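Local structure of SusD homolog (Bacteroides thetaiotaomicron VPI-5482, 3FDH) at residues 183-188 with 238-243; 23-28 with 110-115; 283-288 with 299-304; 47-52 with 432-437. The protein probably binds glycans at the cell surface as an outer-membrane lipoprotein of the SusD/RagB family. All coordinates share one frame; numbering follows the deposited sequence.

Contact 1 of 4, residues 183-188 with 238-243; sequences QDFLYA and AAFDIY
An Asx turn in the loop before helix 191-208 presents Phe185, Leu186 and Tyr187 to the short strand 238-240 and the residues that follow it. Asp184 OD1 grips two amides from the same face of its carboxylate. Leu186 N lies 3.0 Å from Asp184 OD1, and Tyr187 N lies 2.9 Å from that same oxygen. The Phe185 ring takes Ile242 CD1 over one face, a CH-pi contact at 4.1 Å from the ring centroid. Ile242 CG1 stands between its own N and carbonyl carbon (chi1 73°), and the anti chi2 (176°) carries CD1 out to the ring. Phe185 and Phe240 lie side by side, with Phe185 CB 3.6 Å from Phe240 CE1. An alanine in place of Phe185 would probably leave Ile242 CD1 without its ring face and open a gap beside helix 21-37. Leu186 CD1 reaches to 3.6 Å from Ala239 O. Tyr187 OH comes 3.4 Å from Ala238 CB, while its hydrogen bond goes to Asp236 O. Water joins the two backbones. One molecule accepts from Asp241 N at 2.8 Å and sits 2.7 Å from Phe185 O. Phe185 also rests on Ala26 and Thr30 of helix 21-37, Leu186 and Tyr187 touch Phe197 of helix 191-208, and strand 238-240 pairs antiparallel with strand 330-331.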
loop_
_atom_site.group_PDB
_atom_site.type_symbol
_atom_site.label_atom_id
_atom_site.label_comp_id
_atom_site.label_asym_id
_atom_site.label_seq_id
_atom_site.Cartn_x
_atom_site.Cartn_y
_atom_site.Cartn_z
ATOM N N GLN A 183 6.884 -15.498 17.043
ATOM C CA GLN A 183 7.355 -14.130 16.751
ATOM C C GLN A 183 7.052 -13.715 15.315
ATOM O O GLN A 183 7.033 -12.539 14.969
ATOM C CB GLN A 183 8.853 -14.005 17.011
ATOM C CG GLN A 183 9.247 -14.001 18.493
ATOM C CD GLN A 183 9.124 -15.333 19.136
ATOM O OE1 GLN A 183 9.743 -16.294 18.687
ATOM N NE2 GLN A 183 8.357 -15.406 20.237
ATOM N N ASP A 184 6.807 -14.705 14.476
ATOM C CA ASP A 184 6.479 -14.471 13.055
ATOM C C ASP A 184 4.978 -14.198 12.928
ATOM O O ASP A 184 4.158 -15.111 12.756
ATOM C CB ASP A 184 6.874 -15.674 12.197
ATOM C CG ASP A 184 6.459 -15.507 10.753
ATOM O OD1 ASP A 184 6.000 -14.377 10.406
ATOM O OD2 ASP A 184 6.558 -16.489 9.978
ATOM N N PHE A 185 4.641 -12.942 13.099
ATOM C CA PHE A 185 3.254 -12.477 13.057
ATOM C C PHE A 185 2.683 -12.466 11.638
ATOM O O PHE A 185 1.503 -12.200 11.427
ATOM C CB PHE A 185 3.104 -11.073 13.664
ATOM C CG PHE A 185 3.489 -10.990 15.107
ATOM C CD1 PHE A 185 3.001 -11.920 16.012
ATOM C CD2 PHE A 185 4.302 -9.962 15.558
ATOM C CE1 PHE A 185 3.362 -11.832 17.344
ATOM C CE2 PHE A 185 4.644 -9.866 16.872
ATOM C CZ PHE A 185 4.182 -10.794 17.774
ATOM N N LEU A 186 3.518 -12.787 10.666
ATOM C CA LEU A 186 3.055 -12.802 9.296
ATOM C C LEU A 186 2.634 -14.214 8.931
ATOM O O LEU A 186 1.490 -14.449 8.543
ATOM C CB LEU A 186 4.140 -12.279 8.367
ATOM C CG LEU A 186 3.670 -11.493 7.176
ATOM C CD1 LEU A 186 2.879 -10.232 7.669
ATOM C CD2 LEU A 186 4.897 -11.110 6.350
ATOM N N TYR A 187 3.529 -15.173 9.135
ATOM C CA TYR A 187 3.284 -16.539 8.686
ATOM C C TYR A 187 3.494 -17.675 9.704
ATOM O O TYR A 187 3.453 -18.850 9.357
ATOM C CB TYR A 187 4.099 -16.825 7.439
ATOM C CG TYR A 187 3.668 -16.075 6.188
ATOM C CD1 TYR A 187 2.414 -16.235 5.640
ATOM C CD2 TYR A 187 4.559 -15.283 5.511
ATOM C CE1 TYR A 187 2.061 -15.621 4.460
ATOM C CE2 TYR A 187 4.223 -14.670 4.337
ATOM C CZ TYR A 187 2.965 -14.808 3.826
ATOM O OH TYR A 187 2.632 -14.207 2.644
ATOM N N ALA A 188 3.699 -17.327 10.962
ATOM C CA ALA A 188 3.791 -18.345 12.016
ATOM C C ALA A 188 4.843 -19.396 11.729
ATOM O O ALA A 188 4.672 -20.597 12.018
ATOM C CB ALA A 188 2.425 -18.999 12.250
ATOM N N ALA A 238 0.371 -12.007 2.239
ATOM C CA ALA A 238 1.145 -11.454 3.362
ATOM C C ALA A 238 0.303 -10.472 4.158
ATOM O O ALA A 238 0.216 -9.293 3.837
ATOM C CB ALA A 238 2.382 -10.816 2.869
ATOM N N ALA A 239 -0.331 -11.038 5.174
ATOM C CA ALA A 239 -1.259 -10.320 6.020
ATOM C C ALA A 239 -0.818 -10.340 7.456
ATOM O O ALA A 239 -0.528 -11.368 8.019
ATOM C CB ALA A 239 -2.644 -10.937 5.912
ATOM N N PHE A 240 -0.811 -9.157 8.027
ATOM C CA PHE A 240 -0.531 -8.964 9.445
ATOM C C PHE A 240 -1.925 -8.928 10.002
ATOM O O PHE A 240 -2.625 -7.908 9.882
ATOM C CB PHE A 240 0.191 -7.646 9.655
ATOM C CG PHE A 240 0.548 -7.366 11.071
ATOM C CD1 PHE A 240 1.583 -8.041 11.679
ATOM C CD2 PHE A 240 -0.111 -6.376 11.784
ATOM C CE1 PHE A 240 1.938 -7.784 12.984
ATOM C CE2 PHE A 240 0.242 -6.104 13.106
ATOM C CZ PHE A 240 1.267 -6.833 13.713
ATOM N N ASP A 241 -2.318 -10.051 10.606
ATOM C CA ASP A 241 -3.683 -10.262 11.000
ATOM C C ASP A 241 -3.787 -10.589 12.480
ATOM O O ASP A 241 -4.345 -11.603 12.843
ATOM C CB ASP A 241 -4.194 -11.420 10.144
ATOM C CG ASP A 241 -5.720 -11.524 10.092
ATOM O OD1 ASP A 241 -6.457 -10.635 10.574
ATOM O OD2 ASP A 241 -6.189 -12.526 9.519
ATOM N N ILE A 242 -3.229 -9.731 13.318
ATOM C CA ILE A 242 -3.229 -9.988 14.756
ATOM C C ILE A 242 -4.022 -8.926 15.508
ATOM O O ILE A 242 -3.961 -8.827 16.730
ATOM C CB ILE A 242 -1.771 -10.121 15.339
ATOM C CG1 ILE A 242 -1.060 -8.759 15.398
ATOM C CG2 ILE A 242 -0.963 -11.131 14.519
ATOM C CD1 ILE A 242 0.340 -8.785 16.055
ATOM N N TYR A 243 -4.796 -8.155 14.768
ATOM C CA TYR A 243 -5.590 -7.094 15.413
ATOM C C TYR A 243 -6.729 -7.649 16.258
ATOM O O TYR A 243 -7.303 -8.712 15.967
ATOM C CB TYR A 243 -6.121 -6.073 14.395
ATOM C CG TYR A 243 -5.017 -5.428 13.618
ATOM C CD1 TYR A 243 -3.936 -4.849 14.272
ATOM C CD2 TYR A 243 -5.052 -5.382 12.234
ATOM C CE1 TYR A 243 -2.901 -4.249 13.557
ATOM C CE2 TYR A 243 -4.040 -4.783 11.503
ATOM C CZ TYR A 243 -2.959 -4.226 12.171
ATOM O OH TYR A 243 -1.950 -3.616 11.464
HETATM O O HOH W 1 -1.076 -12.577 10.789
HETATM O O HOH W 2 0.109 -13.701 6.323
HETATM O O HOH W 3 -1.120 -13.838 8.631
#

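Contact 2 of 4, residues 23-28 with 110-115; sequences FILADV and GMAEVM
Val28 O is gripped by two hydroxyls of its own helix, Ser31 OG and Thr32 OG1, and the Val28 side chain packs on Met115. This is helix-to-helix packing in the mostly helical SusD-like fold. Helices 21-37 and 106-127 run in roughly the same direction here; the axes of segments 23-28 and 110-115 approach to 10.6 Å at an angle of 29°. The interface is buried and apolar. Leu25 fills much of it with its two methyls. Its CG is anti to the backbone N (chi1 -175°), and the two methyls beyond it reach the other helix. Leu25 CD2 lies 3.6 Å from SE of Met111, a selenomethionine, and the two side chains cross at about a right angle. Leu25 CD1 rests on the backbone of the facing helix, 4.0 Å from Ala112 N. An alanine at Leu25 would probably open a gap between the helices and leave Met111 SE without this neighbour. Val180 and Trp194 also touch Met111, and Ile92 of helix 76-95 touches Ala112. One turn on from Leu25, Val28 and Met115, also a selenomethionine, slide past each other in opposite directions. This pair is tight: Val28 CG1 is 3.5 Å from Met115 CB.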
loop_
_atom_site.group_PDB
_atom_site.type_symbol
_atom_site.label_atom_id
_atom_site.label_comp_id
_atom_site.label_asym_id
_atom_site.label_seq_id
_atom_site.Cartn_x
_atom_site.Cartn_y
_atom_site.Cartn_z
ATOM N N PHE A 23 12.979 -12.066 18.547
ATOM C CA PHE A 23 12.247 -11.017 19.262
ATOM C C PHE A 23 12.315 -9.697 18.488
ATOM O O PHE A 23 11.374 -8.877 18.475
ATOM C CB PHE A 23 12.761 -10.879 20.698
ATOM C CG PHE A 23 12.620 -12.154 21.500
ATOM C CD1 PHE A 23 11.391 -12.783 21.586
ATOM C CD2 PHE A 23 13.721 -12.744 22.126
ATOM C CE1 PHE A 23 11.264 -13.973 22.313
ATOM C CE2 PHE A 23 13.582 -13.903 22.844
ATOM C CZ PHE A 23 12.367 -14.520 22.931
ATOM N N ILE A 24 13.429 -9.503 17.808
ATOM C CA ILE A 24 13.589 -8.288 17.018
ATOM C C ILE A 24 12.632 -8.393 15.826
ATOM O O ILE A 24 11.963 -7.425 15.436
ATOM C CB ILE A 24 15.039 -8.073 16.515
ATOM C CG1 ILE A 24 16.038 -8.061 17.682
ATOM C CG2 ILE A 24 15.132 -6.755 15.734
ATOM C CD1 ILE A 24 17.506 -8.062 17.247
ATOM N N LEU A 25 12.539 -9.595 15.276
ATOM C CA LEU A 25 11.713 -9.802 14.082
ATOM C C LEU A 25 10.262 -9.507 14.391
ATOM O O LEU A 25 9.516 -8.999 13.558
ATOM C CB LEU A 25 11.849 -11.233 13.554
ATOM C CG LEU A 25 11.146 -11.557 12.247
ATOM C CD1 LEU A 25 11.844 -10.719 11.101
ATOM C CD2 LEU A 25 11.109 -13.069 11.978
ATOM N N ALA A 26 9.847 -9.858 15.588
ATOM C CA ALA A 26 8.427 -9.648 15.981
ATOM C C ALA A 26 8.130 -8.160 15.845
ATOM O O ALA A 26 7.090 -7.733 15.324
ATOM C CB ALA A 26 8.175 -10.109 17.426
ATOM N N ASP A 27 9.105 -7.376 16.270
ATOM C CA ASP A 27 8.970 -5.917 16.257
ATOM C C ASP A 27 9.043 -5.362 14.849
ATOM O O ASP A 27 8.320 -4.439 14.486
ATOM C CB ASP A 27 10.076 -5.263 17.082
ATOM C CG ASP A 27 9.845 -3.789 17.281
ATOM O OD1 ASP A 27 9.074 -3.406 18.198
ATOM O OD2 ASP A 27 10.467 -3.003 16.543
ATOM N N VAL A 28 9.931 -5.934 14.050
ATOM C CA VAL A 28 10.149 -5.477 12.670
ATOM C C VAL A 28 8.877 -5.711 11.854
ATOM O O VAL A 28 8.424 -4.865 11.096
ATOM C CB VAL A 28 11.426 -6.172 12.036
ATOM C CG1 VAL A 28 11.451 -6.103 10.517
ATOM C CG2 VAL A 28 12.740 -5.607 12.668
ATOM N N GLY A 110 16.306 -14.984 6.676
ATOM C CA GLY A 110 15.636 -14.772 5.412
ATOM C C GLY A 110 14.414 -13.902 5.592
ATOM O O GLY A 110 14.120 -13.021 4.786
HETATM N N MSE A 111 13.693 -14.151 6.666
HETATM C CA MSE A 111 12.492 -13.345 6.920
HETATM C C MSE A 111 12.902 -11.874 7.086
HETATM O O MSE A 111 12.228 -10.948 6.591
HETATM C CB MSE A 111 11.754 -13.829 8.170
HETATM C CG MSE A 111 11.282 -15.264 8.087
HETATM SE SE MSE A 111 10.564 -15.909 9.759
HETATM C CE MSE A 111 10.106 -17.704 9.220
ATOM N N ALA A 112 13.981 -11.679 7.824
ATOM C CA ALA A 112 14.539 -10.345 8.085
ATOM C C ALA A 112 15.014 -9.690 6.797
ATOM O O ALA A 112 14.895 -8.478 6.630
ATOM C CB ALA A 112 15.685 -10.407 9.112
ATOM N N GLU A 113 15.514 -10.505 5.878
ATOM C CA GLU A 113 16.025 -10.005 4.588
ATOM C C GLU A 113 14.860 -9.499 3.752
ATOM O O GLU A 113 14.940 -8.458 3.096
ATOM C CB GLU A 113 16.838 -11.082 3.853
ATOM C CG GLU A 113 18.240 -11.201 4.449
ATOM C CD GLU A 113 19.005 -12.476 4.095
ATOM O OE1 GLU A 113 18.373 -13.485 3.740
ATOM O OE2 GLU A 113 20.257 -12.472 4.236
ATOM N N VAL A 114 13.752 -10.203 3.855
ATOM C CA VAL A 114 12.524 -9.789 3.179
ATOM C C VAL A 114 12.019 -8.454 3.789
ATOM O O VAL A 114 11.596 -7.531 3.092
ATOM C CB VAL A 114 11.422 -10.886 3.251
ATOM C CG1 VAL A 114 10.035 -10.330 2.734
ATOM C CG2 VAL A 114 11.853 -12.128 2.458
HETATM N N MSE A 115 12.096 -8.332 5.104
HETATM C CA MSE A 115 11.609 -7.091 5.717
HETATM C C MSE A 115 12.548 -5.958 5.392
HETATM O O MSE A 115 12.130 -4.804 5.308
HETATM C CB MSE A 115 11.459 -7.194 7.234
HETATM C CG MSE A 115 10.413 -8.175 7.717
HETATM SE SE MSE A 115 8.696 -7.382 7.441
HETATM C CE MSE A 115 8.128 -8.186 5.819
#

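Contact 3 of 4, residues 283-288 with 299-304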
loop_
_atom_site.group_PDB
_atom_site.type_symbol
_atom_site.label_atom_id
_atom_site.label_comp_id
_atom_site.label_asym_id
_atom_site.label_seq_id
_atom_site.Cartn_x
_atom_site.Cartn_y
_atom_site.Cartn_z
ATOM N N PHE A 283 -20.220 2.728 1.863
ATOM C CA PHE A 283 -20.383 4.121 2.325
ATOM C C PHE A 283 -21.409 4.297 3.413
ATOM O O PHE A 283 -22.483 3.719 3.377
ATOM C CB PHE A 283 -20.727 5.057 1.148
ATOM C CG PHE A 283 -19.655 5.133 0.112
ATOM C CD1 PHE A 283 -18.495 5.838 0.355
ATOM C CD2 PHE A 283 -19.810 4.530 -1.110
ATOM C CE1 PHE A 283 -17.492 5.899 -0.592
ATOM C CE2 PHE A 283 -18.810 4.595 -2.067
ATOM C CZ PHE A 283 -17.653 5.293 -1.813
ATOM N N PHE A 284 -21.034 5.118 4.391
ATOM C CA PHE A 284 -21.858 5.490 5.514
ATOM C C PHE A 284 -22.002 7.012 5.597
ATOM O O PHE A 284 -21.084 7.792 5.347
ATOM C CB PHE A 284 -21.326 5.014 6.880
ATOM C CG PHE A 284 -21.013 3.537 6.972
ATOM C CD1 PHE A 284 -21.732 2.590 6.263
ATOM C CD2 PHE A 284 -20.032 3.102 7.873
ATOM C CE1 PHE A 284 -21.445 1.229 6.395
ATOM C CE2 PHE A 284 -19.743 1.755 8.020
ATOM C CZ PHE A 284 -20.452 0.811 7.271
ATOM N N THR A 285 -23.204 7.405 5.978
ATOM C CA THR A 285 -23.508 8.820 6.146
ATOM C C THR A 285 -22.835 9.381 7.393
ATOM O O THR A 285 -22.264 8.647 8.216
ATOM C CB THR A 285 -25.038 9.046 6.374
ATOM O OG1 THR A 285 -25.416 8.471 7.642
ATOM C CG2 THR A 285 -25.893 8.454 5.224
ATOM N N PRO A 286 -22.881 10.709 7.530
ATOM C CA PRO A 286 -22.503 11.296 8.802
ATOM C C PRO A 286 -23.494 10.812 9.858
ATOM O O PRO A 286 -24.523 10.210 9.536
ATOM C CB PRO A 286 -22.678 12.807 8.579
ATOM C CG PRO A 286 -22.896 13.004 7.133
ATOM C CD PRO A 286 -23.298 11.710 6.529
ATOM N N ILE A 287 -23.161 11.047 11.113
ATOM C CA ILE A 287 -24.038 10.660 12.208
ATOM C C ILE A 287 -25.206 11.633 12.247
ATOM O O ILE A 287 -25.021 12.839 12.216
ATOM C CB ILE A 287 -23.321 10.679 13.583
ATOM C CG1 ILE A 287 -22.124 9.715 13.592
ATOM C CG2 ILE A 287 -24.331 10.331 14.678
ATOM C CD1 ILE A 287 -21.032 10.030 14.657
ATOM N N VAL A 288 -26.411 11.083 12.247
ATOM C CA VAL A 288 -27.620 11.879 12.367
ATOM C C VAL A 288 -28.506 11.195 13.380
ATOM O O VAL A 288 -28.844 10.033 13.235
ATOM C CB VAL A 288 -28.381 11.980 11.052
ATOM C CG1 VAL A 288 -29.632 12.840 11.233
ATOM C CG2 VAL A 288 -27.465 12.524 9.938
ATOM N N ASP A 299 -26.495 8.770 -3.096
ATOM C CA ASP A 299 -27.500 9.224 -2.156
ATOM C C ASP A 299 -27.001 10.547 -1.555
ATOM O O ASP A 299 -25.915 10.612 -0.970
ATOM C CB ASP A 299 -27.678 8.164 -1.068
ATOM C CG ASP A 299 -28.775 8.492 -0.093
ATOM O OD1 ASP A 299 -28.985 9.668 0.287
ATOM O OD2 ASP A 299 -29.409 7.526 0.346
ATOM N N PRO A 300 -27.787 11.625 -1.693
ATOM C CA PRO A 300 -27.252 12.885 -1.176
ATOM C C PRO A 300 -27.019 12.882 0.317
ATOM O O PRO A 300 -26.270 13.703 0.818
ATOM C CB PRO A 300 -28.329 13.917 -1.563
ATOM C CG PRO A 300 -29.525 13.145 -1.886
ATOM C CD PRO A 300 -29.032 11.836 -2.437
ATOM N N SER A 301 -27.642 11.954 1.030
ATOM C CA SER A 301 -27.450 11.903 2.493
ATOM C C SER A 301 -26.065 11.427 2.889
ATOM O O SER A 301 -25.677 11.519 4.052
ATOM C CB SER A 301 -28.505 11.062 3.191
ATOM O OG SER A 301 -28.451 9.701 2.851
ATOM N N LEU A 302 -25.311 10.929 1.920
ATOM C CA LEU A 302 -23.941 10.503 2.189
ATOM C C LEU A 302 -23.053 11.689 2.483
ATOM O O LEU A 302 -22.091 11.611 3.241
ATOM C CB LEU A 302 -23.362 9.735 0.996
ATOM C CG LEU A 302 -21.879 9.357 1.080
ATOM C CD1 LEU A 302 -21.613 8.464 2.328
ATOM C CD2 LEU A 302 -21.455 8.672 -0.218
ATOM N N VAL A 303 -23.401 12.805 1.864
ATOM C CA VAL A 303 -22.601 14.020 1.971
ATOM C C VAL A 303 -21.113 13.691 1.690
ATOM O O VAL A 303 -20.227 13.848 2.553
ATOM C CB VAL A 303 -22.782 14.730 3.343
ATOM C CG1 VAL A 303 -22.130 16.141 3.311
ATOM C CG2 VAL A 303 -24.265 14.827 3.726
ATOM N N PRO A 304 -20.821 13.229 0.461
ATOM C CA PRO A 304 -19.407 12.981 0.162
ATOM C C PRO A 304 -18.621 14.272 0.102
ATOM O O PRO A 304 -19.171 15.368 -0.103
ATOM C CB PRO A 304 -19.454 12.264 -1.201
ATOM C CG PRO A 304 -20.713 12.817 -1.863
ATOM C CD PRO A 304 -21.686 13.082 -0.720
#
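The end of strand 283-284 and the residues after it lie against a 3-10 segment, 300-302, with Thr285 CA only 4.3 Å from Leu302 CA. Leu302 is the main side chain of the contact. Its CB points away from the strand, but its CG is anti to the backbone N (chi1 174°) and its two methyls come back to the strand. Leu302 CD1 lies 3.7 Å from Phe283 CB and presses to 3.1 Å from Phe284 O, a close approach. Leu302 CD2 sits by Phe283 CB and CG. The 3-10 segment opens with an Asx turn. Asp299 OD1 takes Ser301 N at 2.8 Å and Ser301 OG at 2.6 Å, both from the same face of the carboxylate. The strand itself pairs antiparallel with strand 319-320, and Thr285 is bonded through its backbone to Ser293. This small beta element lies toward the edge of the fold. Thr285 CG2 rests 3.3 Å from Ser301 O. Ser301 O also lies 3.4 Å from Pro286 CD. Thr285 OG1 turns elsewhere, donating to Pro286 O and accepting from Ser293 N. At the far end, the Pro286 ring and the Val303 side chain meet at about a right angle, Pro286 CG lying 4.1 Å from Val303 CG2.

Contact 4 of 4, residues 47-52 with 432-437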
loop_
_atom_site.group_PDB
_atom_site.type_symbol
_atom_site.label_atom_id
_atom_site.label_comp_id
_atom_site.label_asym_id
_atom_site.label_seq_id
_atom_site.Cartn_x
_atom_site.Cartn_y
_atom_site.Cartn_z
ATOM N N SER A 47 -5.337 10.157 0.344
ATOM C CA SER A 47 -5.778 11.463 -0.110
ATOM C C SER A 47 -5.199 11.756 -1.507
ATOM O O SER A 47 -5.885 12.143 -2.424
ATOM C CB SER A 47 -5.297 12.576 0.837
ATOM O OG SER A 47 -5.464 13.844 0.253
ATOM N N TYR A 48 -3.910 11.526 -1.680
ATOM C CA TYR A 48 -3.289 11.907 -2.945
ATOM C C TYR A 48 -3.932 11.244 -4.171
ATOM O O TYR A 48 -4.109 11.904 -5.203
ATOM C CB TYR A 48 -1.783 11.716 -2.926
ATOM C CG TYR A 48 -1.038 12.449 -1.855
ATOM C CD1 TYR A 48 -1.518 13.633 -1.323
ATOM C CD2 TYR A 48 0.232 12.034 -1.474
ATOM C CE1 TYR A 48 -0.782 14.333 -0.401
ATOM C CE2 TYR A 48 0.960 12.723 -0.544
ATOM C CZ TYR A 48 0.461 13.898 -0.026
ATOM O OH TYR A 48 1.201 14.645 0.893
ATOM N N ILE A 49 -4.287 9.965 -4.069
ATOM C CA ILE A 49 -4.905 9.214 -5.186
ATOM C C ILE A 49 -6.399 8.998 -5.018
ATOM O O ILE A 49 -7.037 8.158 -5.644
ATOM C CB ILE A 49 -4.120 7.952 -5.623
ATOM C CG1 ILE A 49 -3.721 7.066 -4.458
ATOM C CG2 ILE A 49 -2.841 8.443 -6.337
ATOM C CD1 ILE A 49 -4.836 6.461 -3.722
ATOM N N GLU A 50 -6.922 9.797 -4.099
ATOM C CA GLU A 50 -8.359 10.003 -3.959
ATOM C C GLU A 50 -9.235 8.834 -3.589
ATOM O O GLU A 50 -10.402 8.741 -3.993
ATOM C CB GLU A 50 -8.892 10.760 -5.184
ATOM C CG GLU A 50 -8.222 12.141 -5.381
ATOM C CD GLU A 50 -8.783 12.960 -6.517
ATOM O OE1 GLU A 50 -9.787 12.580 -7.140
ATOM O OE2 GLU A 50 -8.174 14.007 -6.816
ATOM N N TYR A 51 -8.672 7.970 -2.758
ATOM C CA TYR A 51 -9.463 6.878 -2.122
ATOM C C TYR A 51 -10.333 7.455 -0.988
ATOM O O TYR A 51 -11.413 6.930 -0.606
ATOM C CB TYR A 51 -8.526 5.883 -1.491
ATOM C CG TYR A 51 -7.974 4.822 -2.407
ATOM C CD1 TYR A 51 -8.638 4.468 -3.600
ATOM C CD2 TYR A 51 -6.828 4.099 -2.045
ATOM C CE1 TYR A 51 -8.154 3.438 -4.413
ATOM C CE2 TYR A 51 -6.342 3.084 -2.839
ATOM C CZ TYR A 51 -7.008 2.721 -3.995
ATOM O OH TYR A 51 -6.482 1.702 -4.770
ATOM N N GLU A 52 -9.796 8.537 -0.444
ATOM C CA GLU A 52 -10.376 9.312 0.651
ATOM C C GLU A 52 -10.069 10.751 0.494
ATOM O O GLU A 52 -9.136 11.124 -0.233
ATOM C CB GLU A 52 -9.872 8.833 2.038
ATOM C CG GLU A 52 -10.030 7.330 2.334
ATOM C CD GLU A 52 -11.435 6.796 2.473
ATOM O OE1 GLU A 52 -12.387 7.588 2.660
ATOM O OE2 GLU A 52 -11.577 5.540 2.458
ATOM N N THR A 432 -0.847 2.945 -0.291
ATOM C CA THR A 432 0.598 3.160 -0.416
ATOM C C THR A 432 1.040 2.654 -1.798
ATOM O O THR A 432 1.649 3.349 -2.619
ATOM C CB THR A 432 1.327 2.375 0.708
ATOM O OG1 THR A 432 1.072 3.009 1.974
ATOM C CG2 THR A 432 2.815 2.314 0.489
ATOM N N GLU A 433 0.696 1.417 -2.066
ATOM C CA GLU A 433 1.071 0.785 -3.340
ATOM C C GLU A 433 0.297 1.394 -4.531
ATOM O O GLU A 433 0.826 1.527 -5.615
ATOM C CB GLU A 433 0.925 -0.736 -3.230
ATOM C CG GLU A 433 1.317 -1.532 -4.450
ATOM C CD GLU A 433 2.790 -1.414 -4.815
ATOM O OE1 GLU A 433 3.584 -0.906 -4.024
ATOM O OE2 GLU A 433 3.150 -1.890 -5.908
ATOM N N THR A 434 -0.949 1.782 -4.327
ATOM C CA THR A 434 -1.730 2.384 -5.435
ATOM C C THR A 434 -1.127 3.670 -5.918
ATOM O O THR A 434 -1.124 3.981 -7.110
ATOM C CB THR A 434 -3.119 2.622 -5.063
ATOM O OG1 THR A 434 -3.728 1.336 -4.901
ATOM C CG2 THR A 434 -3.845 3.408 -6.177
ATOM N N TYR A 435 -0.526 4.343 -4.958
ATOM C CA TYR A 435 0.169 5.614 -5.218
ATOM C C TYR A 435 1.473 5.409 -6.029
ATOM O O TYR A 435 1.809 6.208 -6.903
ATOM C CB TYR A 435 0.422 6.304 -3.902
ATOM C CG TYR A 435 1.243 7.544 -3.999
ATOM C CD1 TYR A 435 0.710 8.724 -4.546
ATOM C CD2 TYR A 435 2.512 7.577 -3.474
ATOM C CE1 TYR A 435 1.467 9.865 -4.622
ATOM C CE2 TYR A 435 3.260 8.707 -3.525
ATOM C CZ TYR A 435 2.739 9.857 -4.084
ATOM O OH TYR A 435 3.543 10.951 -4.080
ATOM N N ASN A 436 2.147 4.300 -5.784
ATOM C CA ASN A 436 3.277 3.879 -6.610
ATOM C C ASN A 436 2.784 3.590 -8.019
ATOM O O ASN A 436 3.355 4.069 -8.975
ATOM C CB ASN A 436 3.974 2.643 -6.070
ATOM C CG ASN A 436 4.690 2.897 -4.769
ATOM O OD1 ASN A 436 5.247 3.991 -4.569
ATOM N ND2 ASN A 436 4.674 1.894 -3.864
ATOM N N ASP A 437 1.713 2.803 -8.154
ATOM C CA ASP A 437 1.211 2.476 -9.483
ATOM C C ASP A 437 0.825 3.730 -10.247
ATOM O O ASP A 437 1.061 3.869 -11.446
ATOM C CB ASP A 437 -0.038 1.590 -9.420
ATOM C CG ASP A 437 0.260 0.083 -9.113
ATOM O OD1 ASP A 437 1.225 -0.492 -9.659
ATOM O OD2 ASP A 437 -0.568 -0.557 -8.427
#
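Tyr48, in the last turn of helix 40-48, meets Tyr435 of helix 431-443 ring to ring. The centroids are 5.9 Å apart and the planes are turned by 48°, so the pair is oblique. Its nearest atoms are Tyr48 CD2 and Tyr435 CE1, 4.0 Å apart. Tyr435 OH bonds to Pro461 O. Ile49 follows and divides its branches. Its CG2 sits at the edge of the Tyr435 ring, in plane, 4.0 Å from Tyr435 CD1. Its CD1 reaches Thr434 CG2, also at 4.0 Å, and lies over one face of the Tyr51 ring. Glu50 takes no part across the contact; its carboxylate bonds to Ser266 OG and Asn453 N. Its phi is positive (63°). Tyr51 points toward helix 431-443, and its OH meets Thr434 OG1 tip to tip at 2.8 Å. The Tyr51 hydroxyl is also bonded to Tyr421 O, so this polar end is held within the buried interface. The bonds from Glu50 N to Ser47 O, 3.1 Å, and from Tyr51 N to Ser46 O make a Schellman motif with Glu50 as C-prime residue. It ends helix 40-48; Ile49, just before Glu50, and Tyr51, just after, both pack on helix 431-443.

Overall arrangement
All four contacts belong to the SusD-like region of a single, largely helical chain. Contacts 1 and 2 are neighbours, with centres about 11 Å apart, and they touch directly. Helix 21-37 carries one side of contact 2 and is touched by contact 1; helix 191-208 packs on both. Contact 2 closes before contact 1 opens, and contact 3 follows. Contact 3 is on the other side of the chain's centre from contact 2, about 42 Å away between centres. Contact 4 is the most central, about 8 Å from the chain's centre. Its segments are 380 residues apart; contacts 1 and 3 fall between them, and contact 2 alternates with it. It joins an early and a late helix at the core.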